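Maleylpyruvate isomerase (Ralstonia sp., PDB 2V6K) catalyses the glutathione-dependent isomerisation of maleylpyruvate to fumarylpyruvate in naphthalene degradation, working as a homodimeric zeta-class glutathione transferase. Local coordinates at residues M3-F8 / P55-G60; H15-A20 / A69-L74; K24-E29 / E76-P81; K46-Q51 / A61-Q66. All blocks are in the same frame, centred on the assembly; numbering follows the deposited sequence.

Interaction 1: residues M3-F8 / P55-G60; sequences MKLYNF and PALDTG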
# COMPACT_ATOMS: atom_id res chain seq x y z
N MET A 3 -12.90 -17.61 -13.34
CA MET A 3 -12.62 -16.41 -12.55
C MET A 3 -13.64 -15.30 -12.73
O MET A 3 -14.06 -14.99 -13.85
CB MET A 3 -11.21 -15.89 -12.82
CG MET A 3 -10.21 -16.37 -11.78
SD MET A 3 -8.50 -15.95 -12.14
CE MET A 3 -8.69 -14.39 -12.97
N LYS A 4 -14.03 -14.71 -11.61
CA LYS A 4 -15.03 -13.64 -11.58
C LYS A 4 -14.40 -12.42 -10.92
O LYS A 4 -13.93 -12.50 -9.78
CB LYS A 4 -16.27 -14.08 -10.80
CG LYS A 4 -17.02 -15.25 -11.42
CD LYS A 4 -18.10 -15.77 -10.49
CE LYS A 4 -18.74 -17.03 -11.04
NZ LYS A 4 -19.59 -17.72 -10.03
N LEU A 5 -14.40 -11.31 -11.64
CA LEU A 5 -13.83 -10.07 -11.14
C LEU A 5 -14.92 -9.12 -10.68
O LEU A 5 -15.66 -8.57 -11.49
CB LEU A 5 -12.97 -9.40 -12.22
CG LEU A 5 -12.35 -8.05 -11.82
CD1 LEU A 5 -11.32 -8.21 -10.71
CD2 LEU A 5 -11.75 -7.34 -13.03
N TYR A 6 -15.02 -8.94 -9.36
CA TYR A 6 -15.96 -7.99 -8.78
C TYR A 6 -15.30 -6.63 -8.78
O TYR A 6 -14.30 -6.42 -8.09
CB TYR A 6 -16.33 -8.41 -7.36
CG TYR A 6 -17.14 -9.68 -7.30
CD1 TYR A 6 -18.53 -9.63 -7.37
CD2 TYR A 6 -16.52 -10.92 -7.19
CE1 TYR A 6 -19.28 -10.80 -7.33
CE2 TYR A 6 -17.26 -12.09 -7.14
CZ TYR A 6 -18.64 -12.02 -7.21
OH TYR A 6 -19.39 -13.18 -7.16
N ASN A 7 -15.83 -5.71 -9.57
CA ASN A 7 -15.16 -4.45 -9.80
C ASN A 7 -16.10 -3.39 -10.39
O ASN A 7 -17.30 -3.63 -10.50
CB ASN A 7 -13.88 -4.66 -10.64
CG ASN A 7 -14.15 -4.88 -12.11
OD1 ASN A 7 -15.01 -5.69 -12.51
ND2 ASN A 7 -13.41 -4.17 -12.93
N PHE A 8 -15.55 -2.23 -10.72
CA PHE A 8 -16.35 -1.09 -11.16
C PHE A 8 -15.57 -0.35 -12.23
O PHE A 8 -14.34 -0.28 -12.17
CB PHE A 8 -16.62 -0.19 -9.95
CG PHE A 8 -17.49 1.02 -10.22
CD1 PHE A 8 -18.84 0.89 -10.54
CD2 PHE A 8 -16.96 2.29 -10.09
CE1 PHE A 8 -19.63 2.03 -10.75
CE2 PHE A 8 -17.73 3.43 -10.29
CZ PHE A 8 -19.08 3.30 -10.62
N PRO A 55 -11.18 -4.07 -6.05
CA PRO A 55 -11.73 -5.32 -6.58
C PRO A 55 -11.63 -6.51 -5.64
O PRO A 55 -10.86 -6.50 -4.68
CB PRO A 55 -10.86 -5.56 -7.81
CG PRO A 55 -9.50 -5.08 -7.37
CD PRO A 55 -9.79 -3.86 -6.52
N ALA A 56 -12.41 -7.54 -5.95
CA ALA A 56 -12.24 -8.87 -5.39
C ALA A 56 -12.25 -9.83 -6.56
O ALA A 56 -12.98 -9.63 -7.53
CB ALA A 56 -13.35 -9.20 -4.40
N LEU A 57 -11.44 -10.88 -6.47
CA LEU A 57 -11.31 -11.83 -7.56
C LEU A 57 -11.66 -13.22 -7.05
O LEU A 57 -10.93 -13.80 -6.23
CB LEU A 57 -9.89 -11.79 -8.13
CG LEU A 57 -9.61 -12.66 -9.36
CD1 LEU A 57 -10.43 -12.20 -10.57
CD2 LEU A 57 -8.13 -12.66 -9.69
N ASP A 58 -12.78 -13.76 -7.53
CA ASP A 58 -13.16 -15.12 -7.22
C ASP A 58 -12.47 -16.02 -8.23
O ASP A 58 -12.74 -15.94 -9.43
CB ASP A 58 -14.69 -15.27 -7.29
CG ASP A 58 -15.17 -16.68 -6.95
OD1 ASP A 58 -14.34 -17.59 -6.76
OD2 ASP A 58 -16.40 -16.87 -6.89
N THR A 59 -11.55 -16.86 -7.75
CA THR A 59 -10.80 -17.75 -8.64
C THR A 59 -11.61 -18.96 -9.07
O THR A 59 -11.21 -19.69 -9.98
CB THR A 59 -9.50 -18.24 -7.97
OG1 THR A 59 -9.82 -19.02 -6.81
CG2 THR A 59 -8.62 -17.07 -7.57
N GLY A 60 -12.75 -19.16 -8.42
CA GLY A 60 -13.55 -20.37 -8.60
C GLY A 60 -13.39 -21.29 -7.41
O GLY A 60 -14.22 -22.17 -7.17
O HOH W 1 -18.51 -15.50 -6.33
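K4 and D58 form a hydrogen-bonded antiparallel pair, K4 N reaching D58 O at 2.8 Å and D58 N giving the return bond to K4 O. Y6 and A56 repeat the pattern, and between them L5 and L57 make the non-hydrogen-bonded pair. The axes of strands 4-7 and 56-58 run at 161° and approach to 4.8 Å; they are the middle pair of the four-stranded sheet of the thioredoxin-like domain.

On the face of L5 and L57 the contact is apolar. M3, bent at chi3, brings its methyl CE obliquely against both methyls of L57, with CE to CD1 at 3.7 Å, while L5 CD1 lies alongside P55 CB at 4.0 Å. P55 follows a cis peptide bond, a hallmark of this fold, and touches the bound glutathione conjugate. Helix 12-24 backs this face through L17 and L21, and I70 of helix 67-77 touches L57.

The other face carries K4, Y6 and D58. The Y6 ring and the D58 carboxylate are nearly coplanar, 10° apart, and one water joins Y6 OH to D58 OD2, 2.6 Å from each. D58 OD1 accepts from G60 N at 2.8 Å, 44° above the carboxylate plane, which closes an Asx turn where the strand ends. K4 NZ stays 4.6 Å from D58 OD2, beyond a salt bridge. Bonds to both oxygens would limit rotation of the carboxylate, and the nearby ammonium would probably favour its charged form.

Interaction 2: residues H15-A20 / A69-L74; sequences HRLRIA and AIIEWL
L17 sets one methyl among I70, I71 and L74. From CB, its CG lies anti to the backbone N (chi1 178°), and the chain then divides. CD1 takes the central place: it meets I70 CG2 at 3.7 Å, I71 CG1 at 3.9 Å and L74 CD1 at 3.7 Å. CD2 turns to the I70 flank alone among the three, with CG2 at 4.0 Å and CD1 slightly farther. L17 crosses both I70 and L74 at about a right angle, so its branch is presented across those chains.

Two smaller contacts accompany this one. A20 CB, directed at the opposing helix, touches I71 CG1 at 4.0 Å and also reaches L74 CD1. I71 CD1 in turn packs on the aliphatic part of R16, 3.7 Å from CG; the guanidinium continues to S67, to which NH1 is hydrogen-bonded, and R16 also touches the bound glutathione conjugate.

No hydrogen bond joins the two segments, and all six touching residues are buried. L17 also touches L5 of strand 4-7 and P55, while helix 164-178 of the C-terminal domain touches R16 and I19. The axes of segments 15-20 and 69-74 approach to 10.2 Å and run 3° from parallel; the segments belong to helices 12-24 and 67-77, which pack on one face of the mixed sheet, an arrangement characteristic of the thioredoxin-like N-terminal domain of glutathione transferases.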
# COMPACT_ATOMS: atom_id res chain seq x y z
N HIS A 15 -9.19 -0.81 -12.26
CA HIS A 15 -8.43 -0.53 -13.48
C HIS A 15 -7.04 -1.16 -13.39
O HIS A 15 -6.60 -1.83 -14.33
CB HIS A 15 -8.39 1.00 -13.61
CG HIS A 15 -7.77 1.52 -14.87
ND1 HIS A 15 -7.63 2.88 -15.09
CD2 HIS A 15 -7.23 0.90 -15.95
CE1 HIS A 15 -7.04 3.07 -16.25
NE2 HIS A 15 -6.79 1.89 -16.80
N ARG A 16 -6.37 -0.95 -12.25
CA ARG A 16 -5.05 -1.52 -11.97
C ARG A 16 -5.03 -3.04 -12.18
O ARG A 16 -4.16 -3.58 -12.87
CB ARG A 16 -4.69 -1.16 -10.52
CG ARG A 16 -3.32 -1.58 -10.02
CD ARG A 16 -3.29 -1.51 -8.50
NE ARG A 16 -3.43 -0.13 -8.03
CZ ARG A 16 -3.57 0.22 -6.76
NH1 ARG A 16 -3.65 -0.71 -5.81
NH2 ARG A 16 -3.65 1.50 -6.43
N LEU A 17 -6.00 -3.72 -11.58
CA LEU A 17 -6.07 -5.17 -11.69
C LEU A 17 -6.48 -5.62 -13.10
O LEU A 17 -5.95 -6.62 -13.61
CB LEU A 17 -6.99 -5.75 -10.62
CG LEU A 17 -7.20 -7.27 -10.62
CD1 LEU A 17 -5.87 -8.02 -10.63
CD2 LEU A 17 -8.02 -7.67 -9.42
N ARG A 18 -7.39 -4.88 -13.73
CA ARG A 18 -7.77 -5.22 -15.10
C ARG A 18 -6.58 -5.18 -16.04
O ARG A 18 -6.45 -6.03 -16.92
CB ARG A 18 -8.89 -4.30 -15.63
CG ARG A 18 -10.24 -4.55 -14.98
CD ARG A 18 -11.37 -3.77 -15.67
NE ARG A 18 -11.14 -2.32 -15.78
CZ ARG A 18 -11.75 -1.38 -15.05
NH1 ARG A 18 -12.63 -1.71 -14.10
NH2 ARG A 18 -11.48 -0.11 -15.28
N ILE A 19 -5.69 -4.19 -15.86
CA ILE A 19 -4.50 -4.11 -16.71
C ILE A 19 -3.65 -5.37 -16.54
O ILE A 19 -3.23 -5.98 -17.52
CB ILE A 19 -3.63 -2.86 -16.42
CG1 ILE A 19 -4.41 -1.57 -16.72
CG2 ILE A 19 -2.35 -2.91 -17.25
CD1 ILE A 19 -3.78 -0.32 -16.10
N ALA A 20 -3.41 -5.77 -15.29
CA ALA A 20 -2.59 -6.95 -15.00
C ALA A 20 -3.21 -8.21 -15.59
O ALA A 20 -2.51 -9.01 -16.23
CB ALA A 20 -2.37 -7.09 -13.51
N ALA A 69 -1.79 -7.69 -3.58
CA ALA A 69 -1.59 -9.12 -3.33
C ALA A 69 -2.08 -9.98 -4.50
O ALA A 69 -1.43 -10.97 -4.87
CB ALA A 69 -2.29 -9.52 -2.04
N ILE A 70 -3.22 -9.61 -5.06
CA ILE A 70 -3.75 -10.32 -6.23
C ILE A 70 -2.79 -10.20 -7.40
O ILE A 70 -2.54 -11.20 -8.09
CB ILE A 70 -5.15 -9.80 -6.63
CG1 ILE A 70 -6.15 -10.02 -5.50
CG2 ILE A 70 -5.62 -10.51 -7.91
CD1 ILE A 70 -7.48 -9.29 -5.68
N ILE A 71 -2.26 -9.01 -7.64
CA ILE A 71 -1.33 -8.82 -8.76
C ILE A 71 -0.04 -9.62 -8.58
O ILE A 71 0.44 -10.25 -9.54
CB ILE A 71 -1.09 -7.33 -9.04
CG1 ILE A 71 -2.39 -6.69 -9.54
CG2 ILE A 71 0.04 -7.15 -10.07
CD1 ILE A 71 -2.36 -5.17 -9.61
N GLU A 72 0.51 -9.65 -7.37
CA GLU A 72 1.67 -10.50 -7.08
C GLU A 72 1.35 -11.98 -7.30
O GLU A 72 2.19 -12.74 -7.82
CB GLU A 72 2.16 -10.27 -5.65
CG GLU A 72 2.75 -8.90 -5.38
CD GLU A 72 4.27 -8.83 -5.53
OE1 GLU A 72 4.91 -9.83 -5.92
OE2 GLU A 72 4.82 -7.76 -5.20
N TRP A 73 0.14 -12.39 -6.93
CA TRP A 73 -0.34 -13.76 -7.16
C TRP A 73 -0.42 -14.07 -8.66
O TRP A 73 0.04 -15.13 -9.10
CB TRP A 73 -1.67 -13.96 -6.43
CG TRP A 73 -2.36 -15.28 -6.63
CD1 TRP A 73 -2.16 -16.42 -5.90
CD2 TRP A 73 -3.38 -15.58 -7.59
NE1 TRP A 73 -2.99 -17.42 -6.36
CE2 TRP A 73 -3.75 -16.93 -7.39
CE3 TRP A 73 -4.01 -14.84 -8.59
CZ2 TRP A 73 -4.72 -17.56 -8.18
CZ3 TRP A 73 -4.98 -15.46 -9.37
CH2 TRP A 73 -5.33 -16.80 -9.16
N LEU A 74 -0.98 -13.15 -9.44
CA LEU A 74 -1.04 -13.32 -10.90
C LEU A 74 0.34 -13.48 -11.51
O LEU A 74 0.54 -14.31 -12.40
CB LEU A 74 -1.72 -12.13 -11.57
CG LEU A 74 -3.23 -11.99 -11.40
CD1 LEU A 74 -3.68 -10.68 -12.00
CD2 LEU A 74 -3.95 -13.15 -12.08

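Interaction 3: residues K24-E29 / E76-P81; sequences KGVPYE and EQYPTP
K24 turns at chi2 (-61°), which swings CD toward the 76-81 segment, and from there the chain runs extended to NZ. In Y78 chi1 places CG, and chi2 turns a face of the ring to V26, whose methyl CG2 lies anti to its own carbonyl carbon.

NZ of K24 is gripped by two backbone carbonyls, Y78 O and P81 O, each at 2.7 Å. The two are approached differently: the ammonium lies nearly along the C=O axis of Y78, but stands 41° above the carbonyl plane of P81. E75 OE1 adds a salt bridge to the same nitrogen, so the ammonium of this buried lysine, probably charged, is shared between two carbonyls and a carboxylate.

V26 CG2 stands 3.5 Å from the centroid of the Y78 ring and 5° off its normal, a CH-pi contact centred on the face. All six ring carbons are consequently at similar range from the methyl, Y78 CG being 3.7 Å from V26 CG2. A water donates to both K24 O and T80 O, a water-mediated link beside the direct bonds.

G25, with positive phi, ends helix 12-24 in a Schellman motif, and Y78 is the first residue to leave helix 67-77. The contact therefore joins the C-terminal ends of these two helices, with V26 also touching L21 and M3, E29 passing into the strand bonded to 4-7, and E76 forming a salt bridge to R91 of the second subunit.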
# COMPACT_ATOMS: atom_id res chain seq x y z
N LYS A 24 -1.66 -10.54 -18.78
CA LYS A 24 -1.46 -11.98 -18.64
C LYS A 24 -2.34 -12.79 -19.59
O LYS A 24 -2.13 -13.99 -19.76
CB LYS A 24 -1.72 -12.42 -17.20
CG LYS A 24 -0.75 -11.87 -16.16
CD LYS A 24 0.69 -12.29 -16.43
CE LYS A 24 1.56 -12.00 -15.22
NZ LYS A 24 2.97 -12.45 -15.42
N GLY A 25 -3.33 -12.14 -20.21
CA GLY A 25 -4.27 -12.83 -21.10
C GLY A 25 -5.19 -13.79 -20.37
O GLY A 25 -5.66 -14.78 -20.94
N VAL A 26 -5.43 -13.51 -19.10
CA VAL A 26 -6.27 -14.35 -18.25
C VAL A 26 -7.74 -13.96 -18.42
O VAL A 26 -8.09 -12.80 -18.18
CB VAL A 26 -5.84 -14.25 -16.76
CG1 VAL A 26 -6.84 -14.95 -15.86
CG2 VAL A 26 -4.44 -14.84 -16.57
N PRO A 27 -8.59 -14.91 -18.85
CA PRO A 27 -10.01 -14.61 -19.01
C PRO A 27 -10.71 -14.45 -17.67
O PRO A 27 -10.34 -15.09 -16.69
CB PRO A 27 -10.56 -15.83 -19.76
CG PRO A 27 -9.62 -16.94 -19.43
CD PRO A 27 -8.28 -16.31 -19.19
N TYR A 28 -11.72 -13.58 -17.63
CA TYR A 28 -12.50 -13.38 -16.41
C TYR A 28 -13.89 -12.88 -16.75
O TYR A 28 -14.08 -12.20 -17.76
CB TYR A 28 -11.82 -12.42 -15.44
CG TYR A 28 -11.43 -11.07 -16.02
CD1 TYR A 28 -12.26 -9.96 -15.91
CD2 TYR A 28 -10.22 -10.92 -16.69
CE1 TYR A 28 -11.88 -8.72 -16.45
CE2 TYR A 28 -9.83 -9.71 -17.22
CZ TYR A 28 -10.66 -8.61 -17.10
OH TYR A 28 -10.25 -7.41 -17.65
N GLU A 29 -14.85 -13.22 -15.89
CA GLU A 29 -16.18 -12.65 -15.97
C GLU A 29 -16.19 -11.33 -15.21
O GLU A 29 -15.73 -11.26 -14.07
CB GLU A 29 -17.23 -13.60 -15.37
CG GLU A 29 -18.67 -13.16 -15.63
CD GLU A 29 -19.73 -14.02 -14.95
OE1 GLU A 29 -19.38 -15.01 -14.26
OE2 GLU A 29 -20.93 -13.71 -15.10
N GLU A 76 3.02 -14.74 -10.22
CA GLU A 76 3.57 -16.06 -9.89
C GLU A 76 2.80 -17.19 -10.58
O GLU A 76 3.39 -18.18 -11.01
CB GLU A 76 3.60 -16.24 -8.37
CG GLU A 76 4.38 -17.46 -7.89
CD GLU A 76 3.48 -18.54 -7.31
OE1 GLU A 76 2.47 -18.89 -7.96
OE2 GLU A 76 3.78 -19.03 -6.20
N GLN A 77 1.48 -17.03 -10.69
CA GLN A 77 0.61 -18.08 -11.22
C GLN A 77 0.62 -18.16 -12.74
O GLN A 77 0.45 -19.25 -13.30
CB GLN A 77 -0.83 -17.86 -10.73
CG GLN A 77 -1.04 -18.16 -9.25
CD GLN A 77 -1.02 -19.64 -8.95
OE1 GLN A 77 -0.08 -20.15 -8.34
NE2 GLN A 77 -2.07 -20.34 -9.37
N TYR A 78 0.79 -17.01 -13.39
CA TYR A 78 0.75 -16.89 -14.84
C TYR A 78 2.04 -16.21 -15.28
O TYR A 78 2.09 -15.00 -15.41
CB TYR A 78 -0.46 -16.06 -15.27
CG TYR A 78 -1.77 -16.67 -14.83
CD1 TYR A 78 -2.34 -17.72 -15.54
CD2 TYR A 78 -2.44 -16.19 -13.70
CE1 TYR A 78 -3.54 -18.28 -15.14
CE2 TYR A 78 -3.63 -16.75 -13.29
CZ TYR A 78 -4.18 -17.79 -14.02
OH TYR A 78 -5.38 -18.35 -13.62
N PRO A 79 3.11 -17.00 -15.49
CA PRO A 79 4.44 -16.38 -15.65
C PRO A 79 4.62 -15.42 -16.82
O PRO A 79 5.37 -14.45 -16.69
CB PRO A 79 5.37 -17.59 -15.79
CG PRO A 79 4.61 -18.73 -15.20
CD PRO A 79 3.18 -18.47 -15.51
N THR A 80 3.96 -15.66 -17.95
CA THR A 80 4.26 -14.95 -19.19
C THR A 80 3.11 -14.04 -19.61
O THR A 80 1.96 -14.47 -19.61
CB THR A 80 4.56 -15.96 -20.32
OG1 THR A 80 5.62 -16.82 -19.90
CG2 THR A 80 4.98 -15.24 -21.60
N PRO A 81 3.40 -12.77 -19.94
CA PRO A 81 4.69 -12.09 -19.86
C PRO A 81 4.99 -11.68 -18.42
O PRO A 81 4.07 -11.37 -17.66
CB PRO A 81 4.48 -10.84 -20.71
CG PRO A 81 3.03 -10.52 -20.52
CD PRO A 81 2.35 -11.87 -20.45
O HOH W 2 -0.26 -15.66 -18.96

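Interaction 4: residues K46-Q51 / A61-Q66; sequences KALNPQ and AQVLIQ. With TGG (gamma-glutamyl-S-(1,2-dicarboxyethyl)cysteinylglycine), chain C.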
# COMPACT_ATOMS: atom_id res chain seq x y z
N LYS A 46 -20.40 -7.87 1.32
CA LYS A 46 -19.65 -8.14 2.55
C LYS A 46 -19.35 -9.64 2.71
O LYS A 46 -18.28 -10.02 3.18
CB LYS A 46 -20.40 -7.62 3.78
CG LYS A 46 -19.58 -7.58 5.06
CD LYS A 46 -20.38 -6.97 6.20
CE LYS A 46 -19.54 -6.82 7.45
NZ LYS A 46 -20.33 -6.17 8.54
N ALA A 47 -20.31 -10.47 2.30
CA ALA A 47 -20.15 -11.93 2.35
C ALA A 47 -18.99 -12.40 1.48
O ALA A 47 -18.35 -13.41 1.79
CB ALA A 47 -21.44 -12.62 1.95
N LEU A 48 -18.72 -11.68 0.40
CA LEU A 48 -17.61 -12.00 -0.49
C LEU A 48 -16.31 -11.40 0.04
O LEU A 48 -15.28 -12.08 0.09
CB LEU A 48 -17.88 -11.48 -1.91
CG LEU A 48 -19.08 -12.09 -2.65
CD1 LEU A 48 -19.49 -11.20 -3.81
CD2 LEU A 48 -18.79 -13.51 -3.13
N ASN A 49 -16.38 -10.13 0.46
CA ASN A 49 -15.22 -9.38 0.93
C ASN A 49 -15.57 -8.57 2.19
O ASN A 49 -16.26 -7.56 2.10
CB ASN A 49 -14.73 -8.43 -0.17
CG ASN A 49 -13.58 -7.56 0.28
OD1 ASN A 49 -13.04 -7.76 1.37
ND2 ASN A 49 -13.19 -6.61 -0.55
N PRO A 50 -15.05 -8.99 3.36
CA PRO A 50 -15.47 -8.30 4.58
C PRO A 50 -15.01 -6.84 4.63
O PRO A 50 -15.56 -6.04 5.39
CB PRO A 50 -14.80 -9.11 5.69
CG PRO A 50 -13.63 -9.76 5.04
CD PRO A 50 -14.06 -10.05 3.63
N GLN A 51 -14.01 -6.50 3.82
CA GLN A 51 -13.52 -5.14 3.75
C GLN A 51 -14.44 -4.22 2.94
O GLN A 51 -14.36 -3.00 3.06
CB GLN A 51 -12.10 -5.13 3.18
CG GLN A 51 -11.34 -3.90 3.59
CD GLN A 51 -9.93 -3.86 3.05
OE1 GLN A 51 -9.50 -4.70 2.25
NE2 GLN A 51 -9.19 -2.84 3.49
N ALA A 61 -12.29 -21.10 -6.68
CA ALA A 61 -12.00 -21.86 -5.47
C ALA A 61 -12.11 -20.99 -4.22
O ALA A 61 -12.53 -21.47 -3.16
CB ALA A 61 -10.63 -22.51 -5.57
N GLN A 62 -11.71 -19.73 -4.33
CA GLN A 62 -11.82 -18.77 -3.22
C GLN A 62 -11.83 -17.33 -3.73
O GLN A 62 -11.50 -17.07 -4.89
CB GLN A 62 -10.70 -18.99 -2.20
CG GLN A 62 -10.82 -18.19 -0.89
CD GLN A 62 -12.15 -18.36 -0.18
OE1 GLN A 62 -13.14 -17.71 -0.51
NE2 GLN A 62 -12.18 -19.22 0.83
N VAL A 63 -12.23 -16.40 -2.86
CA VAL A 63 -12.26 -14.98 -3.18
C VAL A 63 -11.01 -14.28 -2.64
O VAL A 63 -10.75 -14.25 -1.44
CB VAL A 63 -13.53 -14.28 -2.62
CG1 VAL A 63 -13.56 -12.82 -3.06
CG2 VAL A 63 -14.78 -14.99 -3.10
N LEU A 64 -10.24 -13.72 -3.57
CA LEU A 64 -9.04 -12.97 -3.24
C LEU A 64 -9.35 -11.50 -3.14
O LEU A 64 -10.14 -10.97 -3.92
CB LEU A 64 -7.98 -13.17 -4.32
CG LEU A 64 -7.61 -14.60 -4.73
CD1 LEU A 64 -6.50 -14.55 -5.75
CD2 LEU A 64 -7.20 -15.44 -3.54
N ILE A 65 -8.73 -10.85 -2.16
CA ILE A 65 -8.86 -9.40 -2.01
C ILE A 65 -7.48 -8.75 -2.02
O ILE A 65 -6.46 -9.45 -1.97
CB ILE A 65 -9.64 -9.00 -0.73
CG1 ILE A 65 -8.86 -9.36 0.54
CG2 ILE A 65 -11.03 -9.65 -0.74
CD1 ILE A 65 -9.35 -8.65 1.79
N GLN A 66 -7.47 -7.42 -2.09
CA GLN A 66 -6.26 -6.59 -2.10
C GLN A 66 -5.51 -6.64 -3.42
O GLN A 66 -4.71 -7.55 -3.67
CB GLN A 66 -5.33 -6.92 -0.92
CG GLN A 66 -5.87 -6.35 0.38
CD GLN A 66 -5.89 -4.84 0.40
OE1 GLN A 66 -5.08 -4.17 -0.25
NE2 GLN A 66 -6.85 -4.28 1.14
OC1 TGG C . -5.80 -2.17 -3.68
CO1 TGG C . -6.75 -2.62 -3.01
OT1 TGG C . -7.48 -3.56 -3.39
CA1 TGG C . -7.01 -2.00 -1.67
NN1 TGG C . -5.75 -1.64 -1.03
CB1 TGG C . -7.85 -0.73 -1.81
CG1 TGG C . -9.23 -1.04 -2.35
CD1 TGG C . -10.23 0.11 -2.25
OE1 TGG C . -9.67 1.36 -1.92
NN2 TGG C . -11.02 0.19 -3.43
CA2 TGG C . -11.78 1.35 -3.80
CO2 TGG C . -13.06 1.19 -2.99
OC2 TGG C . -13.87 0.12 -3.40
NN3 TGG C . -13.78 2.41 -2.75
CA3 TGG C . -15.12 2.35 -2.20
CO3 TGG C . -15.25 3.36 -1.09
OC3 TGG C . -14.27 4.07 -0.79
OT3 TGG C . -16.37 3.43 -0.53
CB2 TGG C . -11.86 1.25 -5.31
SG2 TGG C . -12.98 2.34 -6.09
CD2 TGG C . -12.40 4.00 -5.97
CE2 TGG C . -11.21 4.20 -6.88
OE2 TGG C . -11.32 4.88 -7.92
OF2 TGG C . -10.12 3.68 -6.56
CF2 TGG C . -13.61 4.85 -6.37
CH2 TGG C . -13.42 6.34 -6.15
OI2 TGG C . -12.49 6.73 -5.43
OJ2 TGG C . -14.22 7.11 -6.73
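I65 CG2 lies over one face of the N49 amide, 3.5 Å from both CG and OD1 of N49, while Q51 N stands above the opposite face, 58° out of the plane, and donates to N49 OD1 at 2.9 Å. ND2 of N49 makes a weak hydrogen bond to L53 O. Q51 and Q66 also meet through their amides, whose planes are 37° apart, the side chains crossing at about a right angle. Q66 NE2 donates to Q51 OE1 at 2.9 Å, in the plane of the acceptor and on a lone pair, although the N-H...O angle is a bent 135° and the partner is tilted slightly from the Q66 amide plane.

At its other end the Q66 amide holds the ligand: OE1 accepts from the amino nitrogen NN1 of the glutathione conjugate at 2.7 Å. With OE1 given to that amine, NE2 is left to donate to Q51 and to D104 OD2 of the second subunit, which also accepts from Q51 NE2. Both amide orientations are thus fixed by their partners, and D104 of the second subunit reaches the same ligand through OD1. The site, in the thioredoxin-like glutathione-binding domain, is completed across the dimer interface, with Q66 at the N-cap position of helix 67-77.

The bond from Q51 N to N49 OD1 forms an Asx turn just after helix 43-48. I65 CD1 comes 4.0 Å from Q51 OE1. V63 CG1 lies 3.7 Å from L48 O, and the L48 and V63 methyls CD2 and CG2 touch more loosely.

In the fold
All four contacts lie within the N-terminal glutathione transferase domain. The first segments, 3-8, 15-20, 24-29 and 46-51, all precede the second ones, 55-60, 61-66, 69-74 and 76-81, so the two halves of the domain are stitched together. Interaction 1 is the centre of the sheet; interaction 4 lies about 9 Å away between centres and reaches the edge strand 63-65, bonded to 56-58. Interaction 2, about 11 Å from interaction 1, pairs the two helices that lie on one face of the sheet, and interaction 3, another 9 Å from interaction 2, joins their far ends. Interactions 3 and 4, about 20 Å apart, do not touch, yet both border the second subunit, while P55, R16 and Q66 bring interactions 1, 2 and 4 to the ligand.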